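Local atomic coordinates of capsid (PDB entry 4RDL), a protein that forms the protruding (P) domain of a norovirus capsid protein, which dimerises and binds Lewis-type histo-blood group glycans, here Lewis y. Residues 48-53 with 60-65; 253-258 with 269-274; 215-220 with 232-237. All coordinates share one frame; numbering follows the deposited sequence.

Contact 2 (a hairpin) and contact 3 (strand 213-220 against the loop T232-P234 before helix 235-244) belong to, or pack on, the sheet that probably forms the P1 subdomain, as in other noroviruses; contact 1 lies in the loop connecting strands 35-38 and 72-80. Centres of contacts 1 and 3 are 12 Å apart, of 2 and 3 14 Å, of 1 and 2 19 Å. L233 joins all three: its CD1 lies 3.6 Å from V53 CG1 and its CD2 3.3 Å from M271 CE. Q235 NE2 probably bonds T64 O (2.9 Å). The Lewis y pocket residues D114, H116 and W174 lie on the other sheet; V224, also of that pocket, follows 215-220 in sequence, in the hairpin loop.

Contact 1. Residues 48-53 with 60-65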
ATOM      1  N   PHE A  48      12.926  14.287   2.087  1.00 12.43           N
ATOM      2  CA  PHE A  48      11.679  13.657   1.688  1.00 10.79           C
ATOM      3  C   PHE A  48      10.596  14.032   2.690  1.00 10.60           C
ATOM      4  O   PHE A  48      10.886  14.267   3.868  1.00 11.80           O
ATOM      5  CB  PHE A  48      11.846  12.139   1.614  1.00 11.28           C
ATOM      6  CG  PHE A  48      13.019  11.705   0.783  1.00 11.31           C
ATOM      7  CD1 PHE A  48      13.373  12.411  -0.355  1.00 11.93           C
ATOM      8  CD2 PHE A  48      13.780  10.607   1.155  1.00 11.51           C
ATOM      9  CE1 PHE A  48      14.471  12.022  -1.119  1.00 12.59           C
ATOM     10  CE2 PHE A  48      14.863  10.209   0.398  1.00 11.38           C
ATOM     11  CZ  PHE A  48      15.221  10.925  -0.733  1.00 11.79           C
ATOM     12  N   GLN A  49       9.352  14.111   2.224  1.00 10.76           N
ATOM     13  CA  GLN A  49       8.245  14.440   3.109  1.00 10.30           C
ATOM     14  C   GLN A  49       7.423  13.207   3.458  1.00 10.51           C
ATOM     15  O   GLN A  49       6.679  13.209   4.442  1.00 11.19           O
ATOM     16  CB  GLN A  49       7.377  15.534   2.493  1.00 10.75           C
ATOM     17  CG  GLN A  49       8.135  16.836   2.335  1.00 11.78           C
ATOM     18  CD  GLN A  49       8.703  17.313   3.655  1.00 13.45           C
ATOM     19  OE1 GLN A  49       7.968  17.485   4.629  1.00 14.45           O
ATOM     20  NE2 GLN A  49      10.019  17.513   3.705  1.00 14.11           N
ATOM     21  N   ASN A  50       7.559  12.167   2.639  1.00 10.10           N
ATOM     22  CA  ASN A  50       6.993  10.865   2.947  1.00 10.17           C
ATOM     23  C   ASN A  50       8.063   9.941   3.531  1.00 10.69           C
ATOM     24  O   ASN A  50       9.260  10.176   3.343  1.00 11.61           O
ATOM     25  CB  ASN A  50       6.319  10.262   1.715  1.00 10.60           C
ATOM     26  CG  ASN A  50       5.022  10.970   1.370  1.00  9.28           C
ATOM     27  OD1 ASN A  50       4.263  11.350   2.265  1.00 11.44           O
ATOM     28  ND2 ASN A  50       4.769  11.170   0.082  1.00 10.43           N
ATOM     29  N   GLY A  51       7.626   8.918   4.261  1.00  9.31           N
ATOM     30  CA  GLY A  51       8.528   8.034   4.991  1.00  9.72           C
ATOM     31  C   GLY A  51       9.246   8.701   6.151  1.00  9.37           C
ATOM     32  O   GLY A  51      10.303   8.214   6.568  1.00 12.71           O
ATOM     33  N   ARG A  52       8.688   9.797   6.671  1.00 10.04           N
ATOM     34  CA  ARG A  52       9.322  10.561   7.746  1.00  9.95           C
ATOM     35  C   ARG A  52       8.603  10.356   9.079  1.00 10.03           C
ATOM     36  O   ARG A  52       7.399  10.615   9.193  1.00 11.50           O
ATOM     37  CB  ARG A  52       9.356  12.055   7.405  1.00 11.49           C
ATOM     38  CG  ARG A  52      10.030  12.388   6.077  1.00 10.97           C
ATOM     39  CD  ARG A  52      11.517  11.992   6.067  1.00 10.97           C
ATOM     40  NE  ARG A  52      12.297  12.619   7.141  1.00 12.59           N
ATOM     41  CZ  ARG A  52      12.944  13.780   7.028  1.00 12.75           C
ATOM     42  NH1 ARG A  52      12.923  14.450   5.883  1.00 12.64           N
ATOM     43  NH2 ARG A  52      13.628  14.267   8.060  1.00 14.15           N
ATOM     44  N   VAL A  53       9.355   9.892  10.074  1.00 10.30           N
ATOM     45  CA  VAL A  53       8.835   9.607  11.410  1.00 10.96           C
ATOM     46  C   VAL A  53      10.027   9.532  12.364  1.00 10.93           C
ATOM     47  O   VAL A  53      11.117   9.135  11.967  1.00 12.77           O
ATOM     48  CB  VAL A  53       8.060   8.263  11.426  1.00 11.96           C
ATOM     49  CG1 VAL A  53       9.005   7.082  11.171  1.00 13.89           C
ATOM     50  CG2 VAL A  53       7.286   8.075  12.722  1.00 13.89           C
ATOM     51  N   GLN A  60       6.006  12.894  10.551  1.00 12.18           N
ATOM     52  CA  GLN A  60       6.449  14.199  10.063  1.00 12.59           C
ATOM     53  C   GLN A  60       6.088  14.409   8.599  1.00 12.52           C
ATOM     54  O   GLN A  60       5.780  13.457   7.887  1.00 12.08           O
ATOM     55  CB  GLN A  60       7.956  14.342  10.241  1.00 13.56           C
ATOM     56  CG  GLN A  60       8.410  14.246  11.685  1.00 15.07           C
ATOM     57  CD  GLN A  60       9.899  14.400  11.805  1.00 17.34           C
ATOM     58  OE1 GLN A  60      10.622  14.200  10.837  1.00 19.32           O
ATOM     59  NE2 GLN A  60      10.371  14.758  12.997  1.00 18.58           N
ATOM     60  N   GLY A  61       6.142  15.662   8.156  1.00 13.48           N
ATOM     61  CA  GLY A  61       5.872  15.992   6.768  1.00 12.86           C
ATOM     62  C   GLY A  61       4.478  15.583   6.347  1.00 12.48           C
ATOM     63  O   GLY A  61       3.501  15.895   7.027  1.00 15.24           O
ATOM     64  N   THR A  62       4.389  14.880   5.221  1.00 11.43           N
ATOM     65  CA  THR A  62       3.109  14.381   4.731  1.00 11.68           C
ATOM     66  C   THR A  62       2.953  12.885   5.009  1.00 10.18           C
ATOM     67  O   THR A  62       2.109  12.203   4.423  1.00 11.37           O
ATOM     68  CB  THR A  62       2.953  14.654   3.226  1.00 12.22           C
ATOM     69  OG1 THR A  62       4.072  14.095   2.523  1.00 11.27           O
ATOM     70  CG2 THR A  62       2.907  16.154   2.972  1.00 14.26           C
ATOM     71  N   THR A  63       3.762  12.370   5.923  1.00 10.42           N
ATOM     72  CA  THR A  63       3.781  10.936   6.168  1.00 10.38           C
ATOM     73  C   THR A  63       2.583  10.450   6.967  1.00 11.54           C
ATOM     74  O   THR A  63       2.184  11.063   7.960  1.00 13.70           O
ATOM     75  CB  THR A  63       5.086  10.512   6.875  1.00 10.11           C
ATOM     76  OG1 THR A  63       6.192  10.953   6.083  1.00 10.48           O
ATOM     77  CG2 THR A  63       5.156   8.995   7.036  1.00 11.08           C
ATOM     78  N   THR A  64       2.011   9.335   6.529  1.00 11.68           N
ATOM     79  CA  THR A  64       0.975   8.692   7.312  1.00 12.27           C
ATOM     80  C   THR A  64       1.276   7.202   7.481  1.00 11.72           C
ATOM     81  O   THR A  64       2.386   6.753   7.192  1.00 11.57           O
ATOM     82  CB  THR A  64      -0.441   9.001   6.757  1.00 13.56           C
ATOM     83  OG1 THR A  64      -1.440   8.613   7.715  1.00 14.10           O
ATOM     84  CG2 THR A  64      -0.682   8.313   5.411  1.00 15.43           C
ATOM     85  N   VAL A  65       0.304   6.446   7.971  1.00 10.43           N
ATOM     86  CA  VAL A  65       0.548   5.095   8.448  1.00 10.85           C
ATOM     87  C   VAL A  65       0.541   4.032   7.348  1.00 10.12           C
ATOM     88  O   VAL A  65       1.448   3.189   7.285  1.00 11.48           O
ATOM     89  CB  VAL A  65      -0.481   4.727   9.546  1.00 11.72           C
ATOM     90  CG1 VAL A  65      -0.357   3.272   9.954  1.00 15.13           C
ATOM     91  CG2 VAL A  65      -0.325   5.644  10.755  1.00 15.66           C
TER
HETATM   92  O   HOH W   1       2.775   8.950   3.537  1.00 14.43           O
HETATM   93  O   HOH W   2      13.194  13.768  10.845  1.00 17.39           O
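Q49 and N50 lie against a type II' turn running from Q60 to T63, with G61, at positive phi, in its second position; neither segment is a regular strand. The turn closes through T63 N to Q60 O, and Q60 N meets R52 O across the contact at 3.0 Å. Q49 O takes two donors from opposite faces of its carbonyl plane, T62 N at 2.9 Å and the hydroxyl T63 OG1 at 2.8 Å. Because T63 OG1 lies anti to its own carbonyl carbon (chi1 -56°), it also faces R52 N, whose N-H reaches it at 2.8 Å and 164°; one hydroxyl thus donates to one end of the 49-52 bend and accepts from the other. T62 OG1 donates to N50 OD1 from well above the amide plane (2.8 Å), while N50 ND2 bonds F107 O. R52 folds back at chi2 and chi3, delivering NH1 to F48 O; NH2 bonds P203 O and water 2, which also donates to Q60 OE1 (2.6 Å). R52 CB also packs on Q60 CB (3.9 Å). Both segments belong to the long loop that connects strands 35-38 and 72-80, with V53 and T63 packed on V238 of helix 235-244.

Contact 2. Residues 253-258 with 269-274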
ATOM      1  N   ALA A 253      20.129   3.796  17.451  1.00 13.57           N
ATOM      2  CA  ALA A 253      19.723   2.406  17.578  1.00 13.21           C
ATOM      3  C   ALA A 253      20.592   1.559  16.661  1.00 11.50           C
ATOM      4  O   ALA A 253      20.548   1.725  15.439  1.00 12.77           O
ATOM      5  CB  ALA A 253      18.242   2.243  17.212  1.00 13.77           C
ATOM      6  N   LEU A 254      21.378   0.654  17.239  1.00 12.10           N
ATOM      7  CA  LEU A 254      22.204  -0.257  16.455  1.00 12.01           C
ATOM      8  C   LEU A 254      21.320  -1.362  15.902  1.00 11.14           C
ATOM      9  O   LEU A 254      20.612  -2.040  16.665  1.00 11.88           O
ATOM     10  CB  LEU A 254      23.309  -0.881  17.323  1.00 12.45           C
ATOM     11  CG  LEU A 254      24.142  -1.980  16.650  1.00 13.22           C
ATOM     12  CD1 LEU A 254      24.958  -1.420  15.494  1.00 13.87           C
ATOM     13  CD2 LEU A 254      25.059  -2.674  17.664  1.00 13.87           C
ATOM     14  N   LEU A 255      21.356  -1.530  14.578  1.00 10.38           N
ATOM     15  CA  LEU A 255      20.652  -2.628  13.913  1.00 10.78           C
ATOM     16  C   LEU A 255      21.645  -3.577  13.275  1.00 11.45           C
ATOM     17  O   LEU A 255      22.681  -3.144  12.755  1.00 11.81           O
ATOM     18  CB  LEU A 255      19.732  -2.120  12.800  1.00 11.19           C
ATOM     19  CG  LEU A 255      18.780  -0.977  13.101  1.00 10.84           C
ATOM     20  CD1 LEU A 255      17.920  -0.739  11.863  1.00 12.03           C
ATOM     21  CD2 LEU A 255      17.917  -1.306  14.304  1.00 12.55           C
ATOM     22  N   HIS A 256      21.324  -4.869  13.308  1.00 11.40           N
ATOM     23  CA  HIS A 256      22.019  -5.835  12.481  1.00 10.85           C
ATOM     24  C   HIS A 256      21.074  -6.292  11.388  1.00 11.15           C
ATOM     25  O   HIS A 256      19.904  -6.571  11.643  1.00 13.04           O
ATOM     26  CB  HIS A 256      22.517  -7.018  13.306  1.00 11.08           C
ATOM     27  CG  HIS A 256      23.706  -6.685  14.138  1.00 11.36           C
ATOM     28  ND1 HIS A 256      24.323  -7.604  14.960  1.00 14.19           N
ATOM     29  CD2 HIS A 256      24.407  -5.533  14.265  1.00 13.15           C
ATOM     30  CE1 HIS A 256      25.346  -7.029  15.561  1.00 14.45           C
ATOM     31  NE2 HIS A 256      25.425  -5.774  15.150  1.00 13.46           N
ATOM     32  N   TYR A 257      21.583  -6.326  10.164  1.00 10.49           N
ATOM     33  CA  TYR A 257      20.846  -6.830   9.017  1.00 10.38           C
ATOM     34  C   TYR A 257      21.261  -8.281   8.889  1.00 11.23           C
ATOM     35  O   TYR A 257      22.414  -8.583   8.548  1.00 12.71           O
ATOM     36  CB  TYR A 257      21.232  -6.020   7.783  1.00 10.78           C
ATOM     37  CG  TYR A 257      20.538  -6.388   6.493  1.00 10.85           C
ATOM     38  CD1 TYR A 257      19.169  -6.184   6.327  1.00 10.85           C
ATOM     39  CD2 TYR A 257      21.257  -6.901   5.417  1.00 11.72           C
ATOM     40  CE1 TYR A 257      18.543  -6.495   5.137  1.00 11.16           C
ATOM     41  CE2 TYR A 257      20.629  -7.220   4.215  1.00 10.96           C
ATOM     42  CZ  TYR A 257      19.272  -7.016   4.087  1.00 10.39           C
ATOM     43  OH  TYR A 257      18.632  -7.313   2.901  1.00 11.26           O
ATOM     44  N   VAL A 258      20.340  -9.181   9.211  1.00 11.77           N
ATOM     45  CA  VAL A 258      20.691 -10.589   9.372  1.00 12.40           C
ATOM     46  C   VAL A 258      20.097 -11.517   8.317  1.00 12.37           C
ATOM     47  O   VAL A 258      19.041 -11.237   7.733  1.00 14.15           O
ATOM     48  CB  VAL A 258      20.323 -11.104  10.778  1.00 13.61           C
ATOM     49  CG1 VAL A 258      20.824 -10.139  11.850  1.00 14.02           C
ATOM     50  CG2 VAL A 258      18.814 -11.343  10.902  1.00 15.72           C
ATOM     51  N   PHE A 269      24.091  -1.272  11.009  1.00 10.83           N
ATOM     52  CA  PHE A 269      23.547   0.035  10.654  1.00  9.98           C
ATOM     53  C   PHE A 269      23.228   0.795  11.932  1.00 11.27           C
ATOM     54  O   PHE A 269      22.944   0.189  12.964  1.00 12.23           O
ATOM     55  CB  PHE A 269      22.257  -0.134   9.835  1.00 11.30           C
ATOM     56  CG  PHE A 269      22.461  -0.822   8.516  1.00 10.53           C
ATOM     57  CD1 PHE A 269      22.597  -0.084   7.353  1.00 11.71           C
ATOM     58  CD2 PHE A 269      22.530  -2.207   8.439  1.00 11.29           C
ATOM     59  CE1 PHE A 269      22.779  -0.710   6.131  1.00 12.42           C
ATOM     60  CE2 PHE A 269      22.728  -2.839   7.219  1.00 11.35           C
ATOM     61  CZ  PHE A 269      22.848  -2.086   6.070  1.00 11.65           C
ATOM     62  N   LYS A 270      23.279   2.121  11.874  1.00 11.18           N
ATOM     63  CA  LYS A 270      22.848   2.937  13.001  1.00 11.13           C
ATOM     64  C   LYS A 270      21.629   3.752  12.599  1.00 10.91           C
ATOM     65  O   LYS A 270      21.673   4.473  11.599  1.00 13.40           O
ATOM     66  CB  LYS A 270      23.980   3.845  13.472  1.00 11.63           C
ATOM     67  CG  LYS A 270      25.070   3.058  14.217  1.00 12.54           C
ATOM     68  CD  LYS A 270      26.389   3.811  14.318  1.00 13.13           C
ATOM     69  CE  LYS A 270      26.297   5.017  15.239  1.00 14.08           C
ATOM     70  NZ  LYS A 270      27.592   5.750  15.267  1.00 14.10           N
ATOM     71  N   MET A 271      20.535   3.610  13.358  1.00 10.87           N
ATOM     72  CA  MET A 271      19.329   4.402  13.138  1.00 11.68           C
ATOM     73  C   MET A 271      19.340   5.571  14.099  1.00 13.23           C
ATOM     74  O   MET A 271      19.518   5.388  15.301  1.00 18.04           O
ATOM     75  CB  MET A 271      18.063   3.590  13.426  1.00 17.04           C
ATOM     76  CG  MET A 271      17.600   2.622  12.367  1.00 22.69           C
ATOM     77  SD  MET A 271      15.790   2.509  12.411  1.00 20.21           S
ATOM     78  CE  MET A 271      15.357   3.953  11.455  1.00 26.71           C
ATOM     79  N   TYR A 272      19.122   6.773  13.589  1.00 12.02           N
ATOM     80  CA  TYR A 272      19.127   7.952  14.437  1.00 11.68           C
ATOM     81  C   TYR A 272      17.694   8.374  14.763  1.00 13.53           C
ATOM     82  O   TYR A 272      16.765   8.031  14.027  1.00 14.08           O
ATOM     83  CB  TYR A 272      19.948   9.070  13.782  1.00 12.56           C
ATOM     84  CG  TYR A 272      21.430   8.748  13.781  1.00 12.48           C
ATOM     85  CD1 TYR A 272      22.242   9.139  14.834  1.00 13.97           C
ATOM     86  CD2 TYR A 272      22.005   8.013  12.749  1.00 12.68           C
ATOM     87  CE1 TYR A 272      23.593   8.835  14.848  1.00 15.02           C
ATOM     88  CE2 TYR A 272      23.351   7.700  12.756  1.00 12.94           C
ATOM     89  CZ  TYR A 272      24.141   8.109  13.810  1.00 13.52           C
ATOM     90  OH  TYR A 272      25.487   7.799  13.822  1.00 15.26           O
ATOM     91  N   PRO A 273      17.508   9.094  15.880  1.00 13.91           N
ATOM     92  CA  PRO A 273      16.169   9.437  16.376  1.00 14.55           C
ATOM     93  C   PRO A 273      15.298  10.156  15.349  1.00 14.68           C
ATOM     94  O   PRO A 273      14.067  10.024  15.397  1.00 15.12           O
ATOM     95  CB  PRO A 273      16.461  10.357  17.564  1.00 15.97           C
ATOM     96  CG  PRO A 273      17.813   9.904  18.054  1.00 17.21           C
ATOM     97  CD  PRO A 273      18.573   9.563  16.789  1.00 14.62           C
ATOM     98  N   GLU A 274      15.924  10.893  14.436  1.00 14.34           N
ATOM     99  CA  GLU A 274      15.207  11.616  13.386  1.00 15.74           C
ATOM    100  C   GLU A 274      14.517  10.695  12.372  1.00 14.17           C
ATOM    101  O   GLU A 274      13.720  11.153  11.564  1.00 15.89           O
ATOM    102  CB  GLU A 274      16.155  12.582  12.664  1.00 17.34           C
ATOM    103  CG  GLU A 274      16.657  13.727  13.532  1.00 20.66           C
ATOM    104  CD  GLU A 274      17.856  13.371  14.405  1.00 23.71           C
ATOM    105  OE1 GLU A 274      18.367  12.232  14.336  1.00 20.77           O
ATOM    106  OE2 GLU A 274      18.291  14.256  15.168  1.00 28.73           O
TER
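L255 and M271 make the tight part of this antiparallel hairpin: L255 CD1 presses on M271 CG at 3.4 Å, closer than usual van der Waals contact, as the two side chains meet at a slant. M271, bent at chi2 and chi3, turns its sulfur and CE away from the leucine, toward L233. The same sheet face holds A253, whose CB lies 4.0 Å from M271 CB, and F269, whose CE2 touches Y257 CB at 3.6 Å. Two hydrogen-bonded pairs, A253 with M271 and L255 with F269, supply four backbone bonds, the straightest from M271 N to A253 O (2.8 Å, 179°). Between them L254 and K270 form a non-hydrogen-bonded pair, and their face is the looser one: L254 CD1 approaches only F269 O (3.6 Å). The K270 side chain comes nearest with CB, 4.5 Å from A253 O, and its ammonium forms a salt bridge with E212. V302, Y306 and T278 cover this face, though H256 is partly exposed. The pair sits mid-sheet, strand 295-302 bonding to 252-258 on one flank and strand 276-279 pairing with 265-272 on the other, while F296 meets the F269 ring edge-to-face.

Contact 3. Residues 215-220 with 232-237; sequences VYFTST and TLPQEF
Y216 and T232 bring their CA atoms within 5.1 Å, where the chain leaving strand 228-231 passes the strand containing 215-220, and no direct hydrogen bond links the two segments. The contact is carried mainly by F217, whose CB is directed toward the second segment, with CG anti to its carbonyl carbon (chi1 -59°). P234 CD lies over one face of its ring, 3.9 Å from the centroid and 19° off the normal, a CH-pi contact displaced toward the rim on the side of CE2. T232 O approaches the ring edge near its plane, 3.7 Å from F217 CE2, and V215 CG1 lies over the rim of the opposite face. The same P234 CD also lies over a face of the F237 ring, toward its rim, 3.8 Å above the plane. The second segment continues from a beta hairpin: strands 213-220 and 228-231 pair antiparallel, F217 bonds C231 through the backbone, and the chain then turns into helix 235-244 with P234 at the N-cap position. Beside it, T232 CG2 lies 3.8 Å from Y216 CE1, the two side chains running alongside each other in the same direction, while W186 meets the tyrosine ring edge-to-face. Water 3 lies 2.7 Å from both V215 O and T232 O and could bridge them, although it cannot serve every acceptor around it. M277 of strand 276-279 touches both F217 and F237, and in the first turn of the helix E236 OE1 bonds S66 OG of the second subunit.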
ATOM      1  N   VAL A 215      21.578   5.750   4.348  1.00  9.52           N
ATOM      2  CA  VAL A 215      21.096   4.616   3.570  1.00  9.53           C
ATOM      3  C   VAL A 215      19.748   4.921   2.930  1.00  9.94           C
ATOM      4  O   VAL A 215      18.831   5.417   3.587  1.00 10.61           O
ATOM      5  CB  VAL A 215      20.954   3.374   4.477  1.00 10.72           C
ATOM      6  CG1 VAL A 215      20.327   2.211   3.713  1.00 12.07           C
ATOM      7  CG2 VAL A 215      22.330   2.979   5.063  1.00 12.43           C
ATOM      8  N   TYR A 216      19.650   4.624   1.641  1.00  8.99           N
ATOM      9  CA  TYR A 216      18.395   4.739   0.894  1.00  8.89           C
ATOM     10  C   TYR A 216      17.873   3.366   0.526  1.00  8.97           C
ATOM     11  O   TYR A 216      18.624   2.498   0.073  1.00 10.36           O
ATOM     12  CB  TYR A 216      18.599   5.572  -0.371  1.00  9.78           C
ATOM     13  CG  TYR A 216      19.057   6.965  -0.053  1.00 10.48           C
ATOM     14  CD1 TYR A 216      18.148   7.924   0.371  1.00 12.73           C
ATOM     15  CD2 TYR A 216      20.402   7.307  -0.120  1.00 11.50           C
ATOM     16  CE1 TYR A 216      18.555   9.195   0.683  1.00 14.36           C
ATOM     17  CE2 TYR A 216      20.821   8.581   0.187  1.00 13.87           C
ATOM     18  CZ  TYR A 216      19.889   9.522   0.585  1.00 15.10           C
ATOM     19  OH  TYR A 216      20.289  10.801   0.896  1.00 19.62           O
ATOM     20  N   PHE A 217      16.583   3.168   0.759  1.00  9.28           N
ATOM     21  CA  PHE A 217      15.897   1.984   0.293  1.00  9.37           C
ATOM     22  C   PHE A 217      15.340   2.304  -1.075  1.00  9.83           C
ATOM     23  O   PHE A 217      14.742   3.362  -1.269  1.00 11.28           O
ATOM     24  CB  PHE A 217      14.812   1.608   1.299  1.00  9.49           C
ATOM     25  CG  PHE A 217      15.369   1.341   2.662  1.00  8.90           C
ATOM     26  CD1 PHE A 217      15.837   0.078   2.990  1.00 10.85           C
ATOM     27  CD2 PHE A 217      15.491   2.365   3.588  1.00 10.80           C
ATOM     28  CE1 PHE A 217      16.402  -0.160   4.227  1.00 12.69           C
ATOM     29  CE2 PHE A 217      16.056   2.135   4.829  1.00 12.94           C
ATOM     30  CZ  PHE A 217      16.503   0.873   5.152  1.00 13.44           C
ATOM     31  N   THR A 218      15.548   1.396  -2.026  1.00  9.15           N
ATOM     32  CA  THR A 218      15.222   1.657  -3.424  1.00  9.20           C
ATOM     33  C   THR A 218      14.095   0.788  -3.928  1.00  9.42           C
ATOM     34  O   THR A 218      13.908  -0.350  -3.482  1.00 11.00           O
ATOM     35  CB  THR A 218      16.438   1.393  -4.344  1.00 12.83           C
ATOM     36  OG1 THR A 218      16.802   0.008  -4.275  1.00 15.81           O
ATOM     37  CG2 THR A 218      17.630   2.261  -3.933  1.00 16.31           C
ATOM     38  N   SER A 219      13.344   1.343  -4.885  1.00 10.09           N
ATOM     39  CA  SER A 219      12.401   0.570  -5.681  1.00  9.73           C
ATOM     40  C   SER A 219      12.544   0.940  -7.142  1.00  9.12           C
ATOM     41  O   SER A 219      12.715   2.115  -7.486  1.00 11.72           O
ATOM     42  CB  SER A 219      10.952   0.855  -5.259  1.00 11.80           C
ATOM     43  OG  SER A 219      10.729   0.495  -3.909  1.00 11.00           O
ATOM     44  N   THR A 220      12.433  -0.060  -8.005  1.00  9.83           N
ATOM     45  CA  THR A 220      12.313   0.212  -9.428  1.00  9.83           C
ATOM     46  C   THR A 220      10.887   0.682  -9.704  1.00 10.93           C
ATOM     47  O   THR A 220       9.917   0.038  -9.307  1.00 11.30           O
ATOM     48  CB  THR A 220      12.654  -1.025 -10.262  1.00 11.99           C
ATOM     49  OG1 THR A 220      14.031  -1.363 -10.040  1.00 13.91           O
ATOM     50  CG2 THR A 220      12.449  -0.739 -11.734  1.00 13.06           C
ATOM     51  N   THR A 232      14.087   7.055   2.731  1.00  9.78           N
ATOM     52  CA  THR A 232      14.932   6.909   3.913  1.00 10.01           C
ATOM     53  C   THR A 232      14.405   5.905   4.949  1.00  9.88           C
ATOM     54  O   THR A 232      15.119   5.541   5.879  1.00 12.10           O
ATOM     55  CB  THR A 232      15.280   8.278   4.548  1.00 12.21           C
ATOM     56  OG1 THR A 232      14.125   9.128   4.542  1.00 14.18           O
ATOM     57  CG2 THR A 232      16.404   8.965   3.758  1.00 13.27           C
ATOM     58  N   LEU A 233      13.165   5.445   4.779  1.00 10.23           N
ATOM     59  CA  LEU A 233      12.642   4.338   5.591  1.00 10.75           C
ATOM     60  C   LEU A 233      11.621   3.515   4.814  1.00 10.21           C
ATOM     61  O   LEU A 233      10.819   4.070   4.063  1.00 11.75           O
ATOM     62  CB  LEU A 233      11.934   4.851   6.849  1.00 12.86           C
ATOM     63  CG  LEU A 233      12.703   5.416   8.036  1.00 13.99           C
ATOM     64  CD1 LEU A 233      11.725   5.968   9.081  1.00 14.14           C
ATOM     65  CD2 LEU A 233      13.627   4.351   8.638  1.00 13.37           C
ATOM     66  N   PRO A 234      11.611   2.190   5.032  1.00 10.26           N
ATOM     67  CA  PRO A 234      10.497   1.378   4.529  1.00 10.04           C
ATOM     68  C   PRO A 234       9.191   1.833   5.180  1.00  9.07           C
ATOM     69  O   PRO A 234       9.189   2.222   6.356  1.00  9.98           O
ATOM     70  CB  PRO A 234      10.845  -0.036   5.007  1.00 11.98           C
ATOM     71  CG  PRO A 234      12.334   0.002   5.273  1.00 13.28           C
ATOM     72  CD  PRO A 234      12.589   1.387   5.787  1.00 12.14           C
ATOM     73  N   GLN A 235       8.092   1.781   4.438  1.00  9.21           N
ATOM     74  CA  GLN A 235       6.826   2.229   4.997  1.00  9.19           C
ATOM     75  C   GLN A 235       6.452   1.445   6.259  1.00  9.68           C
ATOM     76  O   GLN A 235       5.912   1.997   7.217  1.00  9.65           O
ATOM     77  CB  GLN A 235       5.703   2.114   3.971  1.00  9.96           C
ATOM     78  CG  GLN A 235       4.374   2.648   4.496  1.00  9.22           C
ATOM     79  CD  GLN A 235       4.456   4.118   4.866  1.00 10.26           C
ATOM     80  OE1 GLN A 235       5.251   4.866   4.299  1.00 10.65           O
ATOM     81  NE2 GLN A 235       3.617   4.547   5.813  1.00 11.19           N
ATOM     82  N   GLU A 236       6.739   0.149   6.268  1.00  9.20           N
ATOM     83  CA  GLU A 236       6.335  -0.657   7.408  1.00 10.00           C
ATOM     84  C   GLU A 236       7.165  -0.328   8.658  1.00  9.50           C
ATOM     85  O   GLU A 236       6.727  -0.597   9.769  1.00 10.87           O
ATOM     86  CB  GLU A 236       6.333  -2.148   7.075  1.00 10.78           C
ATOM     87  CG  GLU A 236       5.175  -2.579   6.163  1.00 11.99           C
ATOM     88  CD  GLU A 236       5.404  -2.258   4.687  1.00 11.57           C
ATOM     89  OE1 GLU A 236       4.461  -2.466   3.884  1.00 12.08           O
ATOM     90  OE2 GLU A 236       6.515  -1.805   4.317  1.00 11.23           O
ATOM     91  N   PHE A 237       8.344   0.274   8.488  1.00  9.90           N
ATOM     92  CA  PHE A 237       9.050   0.818   9.656  1.00 10.30           C
ATOM     93  C   PHE A 237       8.243   1.976  10.239  1.00  9.85           C
ATOM     94  O   PHE A 237       8.141   2.118  11.460  1.00 11.66           O
ATOM     95  CB  PHE A 237      10.444   1.347   9.295  1.00 10.55           C
ATOM     96  CG  PHE A 237      11.540   0.314   9.351  1.00 11.08           C
ATOM     97  CD1 PHE A 237      11.422  -0.897   8.685  1.00 13.36           C
ATOM     98  CD2 PHE A 237      12.722   0.589  10.023  1.00 11.73           C
ATOM     99  CE1 PHE A 237      12.453  -1.827   8.718  1.00 15.09           C
ATOM    100  CE2 PHE A 237      13.761  -0.339  10.057  1.00 13.17           C
ATOM    101  CZ  PHE A 237      13.623  -1.543   9.410  1.00 14.84           C
TER
HETATM  102  O   HOH W   3      17.812   6.001   6.053  1.00 12.11           O